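Local coordinates for protein TarM (Staphylococcus aureus subsp. aureus 21178, PDB 4X7M) that is a glycosyltransferase-family protein of the GT-B clan, with two Rossmann-like domains, at residues Asn272-Asn277 and Asp295-Phe300; Phe300-Phe305 and Leu484-Asn489. The protein carries 1 engineered substitution. All coordinates share one frame; numbering follows the deposited sequence.

Contact 1: residues Asn272-Asn277 and Asp295-Phe300; sequences NANKIN and DVENIF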
loop_
_atom_site.group_PDB
_atom_site.type_symbol
_atom_site.label_atom_id
_atom_site.label_comp_id
_atom_site.label_asym_id
_atom_site.label_seq_id
_atom_site.Cartn_x
_atom_site.Cartn_y
_atom_site.Cartn_z
ATOM N N ASN A 272 6.350 -4.682 -21.437
ATOM C CA ASN A 272 7.121 -3.487 -21.745
ATOM C C ASN A 272 8.478 -3.387 -21.034
ATOM O O ASN A 272 9.070 -2.305 -20.979
ATOM C CB ASN A 272 6.246 -2.251 -21.521
ATOM C CG ASN A 272 5.110 -2.163 -22.505
ATOM O OD1 ASN A 272 5.297 -1.826 -23.681
ATOM N ND2 ASN A 272 3.915 -2.509 -22.061
ATOM N N ALA A 273 8.996 -4.526 -20.548
ATOM C CA ALA A 273 10.279 -4.603 -19.849
ATOM C C ALA A 273 11.464 -4.222 -20.730
ATOM O O ALA A 273 12.360 -3.520 -20.261
ATOM C CB ALA A 273 10.480 -5.986 -19.277
ATOM N N ASN A 274 11.456 -4.657 -22.006
ATOM C CA ASN A 274 12.535 -4.345 -22.959
ATOM C C ASN A 274 12.554 -2.874 -23.363
ATOM O O ASN A 274 13.617 -2.349 -23.707
ATOM C CB ASN A 274 12.435 -5.213 -24.215
ATOM C CG ASN A 274 12.839 -6.652 -24.033
ATOM O OD1 ASN A 274 13.038 -7.136 -22.917
ATOM N ND2 ASN A 274 12.968 -7.369 -25.135
ATOM N N LYS A 275 11.377 -2.216 -23.315
ATOM C CA LYS A 275 11.186 -0.810 -23.684
ATOM C C LYS A 275 11.578 0.187 -22.565
ATOM O O LYS A 275 11.517 1.393 -22.776
ATOM C CB LYS A 275 9.757 -0.584 -24.205
ATOM C CG LYS A 275 9.422 -1.392 -25.465
ATOM C CD LYS A 275 7.929 -1.382 -25.762
ATOM C CE LYS A 275 7.506 -2.512 -26.670
ATOM N NZ LYS A 275 6.029 -2.680 -26.684
ATOM N N ILE A 276 12.004 -0.325 -21.393
ATOM C CA ILE A 276 12.478 0.450 -20.230
ATOM C C ILE A 276 13.794 -0.160 -19.699
ATOM O O ILE A 276 14.226 -1.196 -20.207
ATOM C CB ILE A 276 11.409 0.653 -19.116
ATOM C CG1 ILE A 276 10.913 -0.689 -18.510
ATOM C CG2 ILE A 276 10.263 1.556 -19.584
ATOM C CD1 ILE A 276 10.403 -0.580 -17.049
ATOM N N ASN A 277 14.427 0.471 -18.686
ATOM C CA ASN A 277 15.711 0.015 -18.135
ATOM C C ASN A 277 15.648 -1.344 -17.485
ATOM O O ASN A 277 16.663 -2.034 -17.440
ATOM C CB ASN A 277 16.346 1.053 -17.220
ATOM C CG ASN A 277 16.776 2.304 -17.953
ATOM O OD1 ASN A 277 16.009 3.280 -18.098
ATOM N ND2 ASN A 277 17.997 2.272 -18.475
ATOM N N ASP A 295 7.801 -12.961 -24.288
ATOM C CA ASP A 295 8.800 -12.650 -25.309
ATOM C C ASP A 295 9.543 -11.364 -24.871
ATOM O O ASP A 295 9.518 -10.363 -25.580
ATOM C CB ASP A 295 8.110 -12.455 -26.697
ATOM C CG ASP A 295 7.759 -13.723 -27.477
ATOM O OD1 ASP A 295 8.452 -14.765 -27.284
ATOM O OD2 ASP A 295 6.843 -13.655 -28.336
ATOM N N VAL A 296 10.171 -11.386 -23.678
ATOM C CA VAL A 296 10.861 -10.218 -23.113
ATOM C C VAL A 296 12.055 -10.742 -22.289
ATOM O O VAL A 296 11.951 -11.816 -21.695
ATOM C CB VAL A 296 9.814 -9.357 -22.314
ATOM C CG1 VAL A 296 10.165 -9.177 -20.847
ATOM C CG2 VAL A 296 9.546 -8.018 -22.977
ATOM N N GLU A 297 13.192 -10.027 -22.285
ATOM C CA GLU A 297 14.358 -10.483 -21.524
ATOM C C GLU A 297 14.851 -9.574 -20.361
ATOM O O GLU A 297 15.516 -10.054 -19.434
ATOM C CB GLU A 297 15.489 -11.061 -22.434
ATOM C CG GLU A 297 15.971 -10.251 -23.641
ATOM C CD GLU A 297 15.194 -10.390 -24.939
ATOM O OE1 GLU A 297 14.888 -9.338 -25.552
ATOM O OE2 GLU A 297 14.844 -11.535 -25.316
ATOM N N ASN A 298 14.460 -8.291 -20.389
ATOM C CA ASN A 298 14.857 -7.276 -19.408
ATOM C C ASN A 298 14.184 -7.397 -18.009
ATOM O O ASN A 298 13.609 -6.418 -17.490
ATOM C CB ASN A 298 14.694 -5.895 -20.021
ATOM C CG ASN A 298 15.867 -4.967 -19.827
ATOM O OD1 ASN A 298 16.993 -5.391 -19.549
ATOM N ND2 ASN A 298 15.632 -3.665 -20.006
ATOM N N ILE A 299 14.280 -8.608 -17.395
ATOM C CA ILE A 299 13.688 -8.933 -16.073
ATOM C C ILE A 299 14.802 -9.133 -15.071
ATOM O O ILE A 299 15.771 -9.849 -15.348
ATOM C CB ILE A 299 12.716 -10.148 -16.109
ATOM C CG1 ILE A 299 11.630 -9.953 -17.154
ATOM C CG2 ILE A 299 12.086 -10.437 -14.748
ATOM C CD1 ILE A 299 11.824 -10.889 -18.293
ATOM N N PHE A 300 14.678 -8.478 -13.923
ATOM C CA PHE A 300 15.719 -8.570 -12.920
ATOM C C PHE A 300 15.212 -8.992 -11.582
ATOM O O PHE A 300 14.131 -8.584 -11.177
ATOM C CB PHE A 300 16.507 -7.255 -12.828
ATOM C CG PHE A 300 17.131 -6.879 -14.147
ATOM C CD1 PHE A 300 18.262 -7.554 -14.624
ATOM C CD2 PHE A 300 16.569 -5.890 -14.936
ATOM C CE1 PHE A 300 18.827 -7.226 -15.858
ATOM C CE2 PHE A 300 17.139 -5.557 -16.171
ATOM C CZ PHE A 300 18.261 -6.229 -16.625
#
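At the edge of the parallel sheet in one Rossmann-like domain, two loops meet just ahead of neighbouring strands: Ala273-Ile276, a type I beta turn leading into strand 278-281, and Val296-Asn298, leading into the outermost strand 299-301. Asn274 reaches from the turn to the other loop. Its OD1 accepts from two backbone N-H groups: Glu297 N comes in the carbonyl plane, on a lone pair (3.0 Å to OD1), and Asn298 N almost in line with the C=O bond (3.1 Å, 164° at the hydrogen). Its ND2 donates a hydrogen bond to Glu297 OE1 at 2.8 Å, meeting the carboxylate from above its plane; a bend at chi2 (-85°) folds the glutamate chain back to that amide. Traffic the other way runs through Asn298, the centre of an inverse gamma turn. Its ND2 bonds Ala273 O at 3.3 Å, with that oxygen close to the amide plane, and makes a weak bond to Ile276 O at 2.8 Å. Apolar contact is added by Ala273 CB on Val296 CG1 at 3.6 Å, and Val296 CG2 lies against the Asn274 amide. Backbone bonds from Asn298 and Phe300 to Val279 carry the pairing onward into the sheet. Each asparagine thus satisfies main-chain groups of the opposite loop, and the three bonds of Asn274 to Glu297 and Asn298 fix which way round its amide lies.

Contact 2: residues Phe300-Phe305 and Leu484-Asn489; sequences FTISNF and LEKWLN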
loop_
_atom_site.group_PDB
_atom_site.type_symbol
_atom_site.label_atom_id
_atom_site.label_comp_id
_atom_site.label_asym_id
_atom_site.label_seq_id
_atom_site.Cartn_x
_atom_site.Cartn_y
_atom_site.Cartn_z
ATOM N N PHE A 300 14.678 -8.478 -13.923
ATOM C CA PHE A 300 15.719 -8.570 -12.920
ATOM C C PHE A 300 15.212 -8.992 -11.582
ATOM O O PHE A 300 14.131 -8.584 -11.177
ATOM C CB PHE A 300 16.507 -7.255 -12.828
ATOM C CG PHE A 300 17.131 -6.879 -14.147
ATOM C CD1 PHE A 300 18.262 -7.554 -14.624
ATOM C CD2 PHE A 300 16.569 -5.890 -14.936
ATOM C CE1 PHE A 300 18.827 -7.226 -15.858
ATOM C CE2 PHE A 300 17.139 -5.557 -16.171
ATOM C CZ PHE A 300 18.261 -6.229 -16.625
ATOM N N THR A 301 15.993 -9.826 -10.897
ATOM C CA THR A 301 15.665 -10.299 -9.573
ATOM C C THR A 301 16.428 -9.494 -8.544
ATOM O O THR A 301 17.659 -9.536 -8.464
ATOM C CB THR A 301 15.881 -11.816 -9.416
ATOM O OG1 THR A 301 14.964 -12.489 -10.279
ATOM C CG2 THR A 301 15.630 -12.284 -7.965
ATOM N N ILE A 302 15.675 -8.753 -7.767
ATOM C CA ILE A 302 16.183 -8.008 -6.637
ATOM C C ILE A 302 15.153 -8.225 -5.565
ATOM O O ILE A 302 14.003 -7.811 -5.720
ATOM C CB ILE A 302 16.500 -6.489 -6.854
ATOM C CG1 ILE A 302 17.304 -6.228 -8.169
ATOM C CG2 ILE A 302 17.253 -5.954 -5.632
ATOM C CD1 ILE A 302 17.571 -4.709 -8.555
ATOM N N SER A 303 15.532 -8.999 -4.527
ATOM C CA SER A 303 14.726 -9.225 -3.331
ATOM C C SER A 303 14.496 -7.852 -2.686
ATOM O O SER A 303 15.349 -6.962 -2.834
ATOM C CB SER A 303 15.541 -10.060 -2.354
ATOM O OG SER A 303 15.023 -10.004 -1.035
ATOM N N ASN A 304 13.394 -7.678 -1.934
ATOM C CA ASN A 304 13.243 -6.392 -1.267
ATOM C C ASN A 304 14.203 -6.283 -0.075
ATOM O O ASN A 304 14.631 -7.327 0.413
ATOM C CB ASN A 304 11.770 -5.907 -1.065
ATOM C CG ASN A 304 10.838 -6.771 -0.265
ATOM O OD1 ASN A 304 10.932 -6.799 0.957
ATOM N ND2 ASN A 304 9.833 -7.381 -0.907
ATOM N N PHE A 305 14.656 -5.048 0.287
ATOM C CA PHE A 305 15.557 -4.835 1.424
ATOM C C PHE A 305 14.996 -5.483 2.682
ATOM O O PHE A 305 13.807 -5.379 2.947
ATOM C CB PHE A 305 15.836 -3.315 1.688
ATOM C CG PHE A 305 16.831 -2.706 0.736
ATOM C CD1 PHE A 305 18.178 -3.025 0.818
ATOM C CD2 PHE A 305 16.407 -1.899 -0.314
ATOM C CE1 PHE A 305 19.087 -2.508 -0.101
ATOM C CE2 PHE A 305 17.321 -1.402 -1.247
ATOM C CZ PHE A 305 18.652 -1.681 -1.115
ATOM N N LEU A 484 21.616 -3.663 -2.501
ATOM C CA LEU A 484 21.991 -2.329 -2.985
ATOM C C LEU A 484 22.942 -2.422 -4.185
ATOM O O LEU A 484 22.862 -1.598 -5.105
ATOM C CB LEU A 484 22.644 -1.509 -1.848
ATOM C CG LEU A 484 23.168 -0.134 -2.173
ATOM C CD1 LEU A 484 22.034 0.867 -2.187
ATOM C CD2 LEU A 484 24.208 0.271 -1.167
ATOM N N GLU A 485 23.831 -3.426 -4.162
ATOM C CA GLU A 485 24.780 -3.690 -5.231
ATOM C C GLU A 485 24.016 -3.971 -6.530
ATOM O O GLU A 485 24.355 -3.389 -7.554
ATOM C CB GLU A 485 25.665 -4.884 -4.847
ATOM C CG GLU A 485 26.849 -5.151 -5.765
ATOM C CD GLU A 485 27.727 -6.310 -5.335
ATOM O OE1 GLU A 485 27.180 -7.327 -4.850
ATOM O OE2 GLU A 485 28.966 -6.207 -5.491
ATOM N N LYS A 486 22.952 -4.812 -6.464
ATOM C CA LYS A 486 22.091 -5.192 -7.590
ATOM C C LYS A 486 21.407 -3.981 -8.210
ATOM O O LYS A 486 21.433 -3.839 -9.431
ATOM C CB LYS A 486 21.074 -6.252 -7.177
ATOM C CG LYS A 486 21.676 -7.627 -6.966
ATOM C CD LYS A 486 20.762 -8.521 -6.139
ATOM C CE LYS A 486 21.071 -9.985 -6.328
ATOM N NZ LYS A 486 20.195 -10.616 -7.374
ATOM N N TRP A 487 20.837 -3.092 -7.377
ATOM C CA TRP A 487 20.187 -1.836 -7.797
ATOM C C TRP A 487 21.201 -0.920 -8.473
ATOM O O TRP A 487 20.950 -0.443 -9.581
ATOM C CB TRP A 487 19.566 -1.110 -6.591
ATOM C CG TRP A 487 18.237 -1.656 -6.148
ATOM C CD1 TRP A 487 17.956 -2.293 -4.975
ATOM C CD2 TRP A 487 16.988 -1.475 -6.812
ATOM N NE1 TRP A 487 16.613 -2.570 -4.896
ATOM C CE2 TRP A 487 15.989 -2.068 -6.004
ATOM C CE3 TRP A 487 16.618 -0.899 -8.034
ATOM C CZ2 TRP A 487 14.641 -2.108 -6.382
ATOM C CZ3 TRP A 487 15.289 -0.943 -8.412
ATOM C CH2 TRP A 487 14.315 -1.550 -7.592
ATOM N N LEU A 488 22.369 -0.712 -7.815
ATOM C CA LEU A 488 23.451 0.150 -8.304
ATOM C C LEU A 488 23.936 -0.312 -9.655
ATOM O O LEU A 488 24.093 0.509 -10.554
ATOM C CB LEU A 488 24.629 0.193 -7.300
ATOM C CG LEU A 488 24.722 1.360 -6.296
ATOM C CD1 LEU A 488 25.380 2.581 -6.899
ATOM C CD2 LEU A 488 23.396 1.694 -5.649
ATOM N N ASN A 489 24.098 -1.631 -9.818
ATOM C CA ASN A 489 24.557 -2.293 -11.044
ATOM C C ASN A 489 23.683 -1.956 -12.244
ATOM O O ASN A 489 24.174 -1.895 -13.372
ATOM C CB ASN A 489 24.597 -3.797 -10.842
ATOM C CG ASN A 489 25.624 -4.492 -11.690
ATOM O OD1 ASN A 489 26.822 -4.201 -11.619
ATOM N ND2 ASN A 489 25.176 -5.461 -12.476
#
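Ile302 sets its CD1 methyl over one face of the Trp487 indole, 3.9 Å from the centroid of the five-membered ring and 18° off the ring normal, a clear CH-pi contact. With CG1 beside the backbone N and the chain extended beyond it, the isoleucine sends CD1 to the indole while its other branch, CG2, approaches Trp487 NE1 at 3.5 Å. CG1 also rests on Lys486 CB. From there the lysine runs past the isoleucine in the opposite direction, nearly straight until a turn at chi4 (-95°) delivers NZ to Thr301 O at 3.0 Å. This joins the C-terminal helix 480-491 to the outermost strand of the first Rossmann-like sheet and the loop leaving it, although the helix follows the second sheet in sequence; such a return of the chain's end is familiar in GT-B folds. Phe305 lies farther along the loop. Its ring plane is only 17° from that of the indole, but the two are slid apart and barely overlap, with CE2 at 3.9 Å from Trp487 CD1. Its CE1 and CZ lie against the backbone N and CB of Leu484. Phe29 of helix 18-31 meets Trp487 edge-to-face.

Overall arrangement
Contacts 1 and 2 follow one another along the chain and share Phe300, at the strand 299-301 that both use; their centres are about 16 Å apart. In contact 1 the residues just before the strand are joined to the loop of the neighbouring strand, the two segments being only 18 residues apart. Contact 2 takes the residues at and after the strand's end and ties them to residues 484-489 of helix 480-491, 179 residues on, beyond the whole second parallel sheet. Polar bonds dominate the first, aromatic and aliphatic packing the second. A bound UDP (uridine-5'-diphosphate) lies about 13 Å from the Phe305 side chain of contact 2, so Phe305 stands well back from the ligand and makes no contact with it.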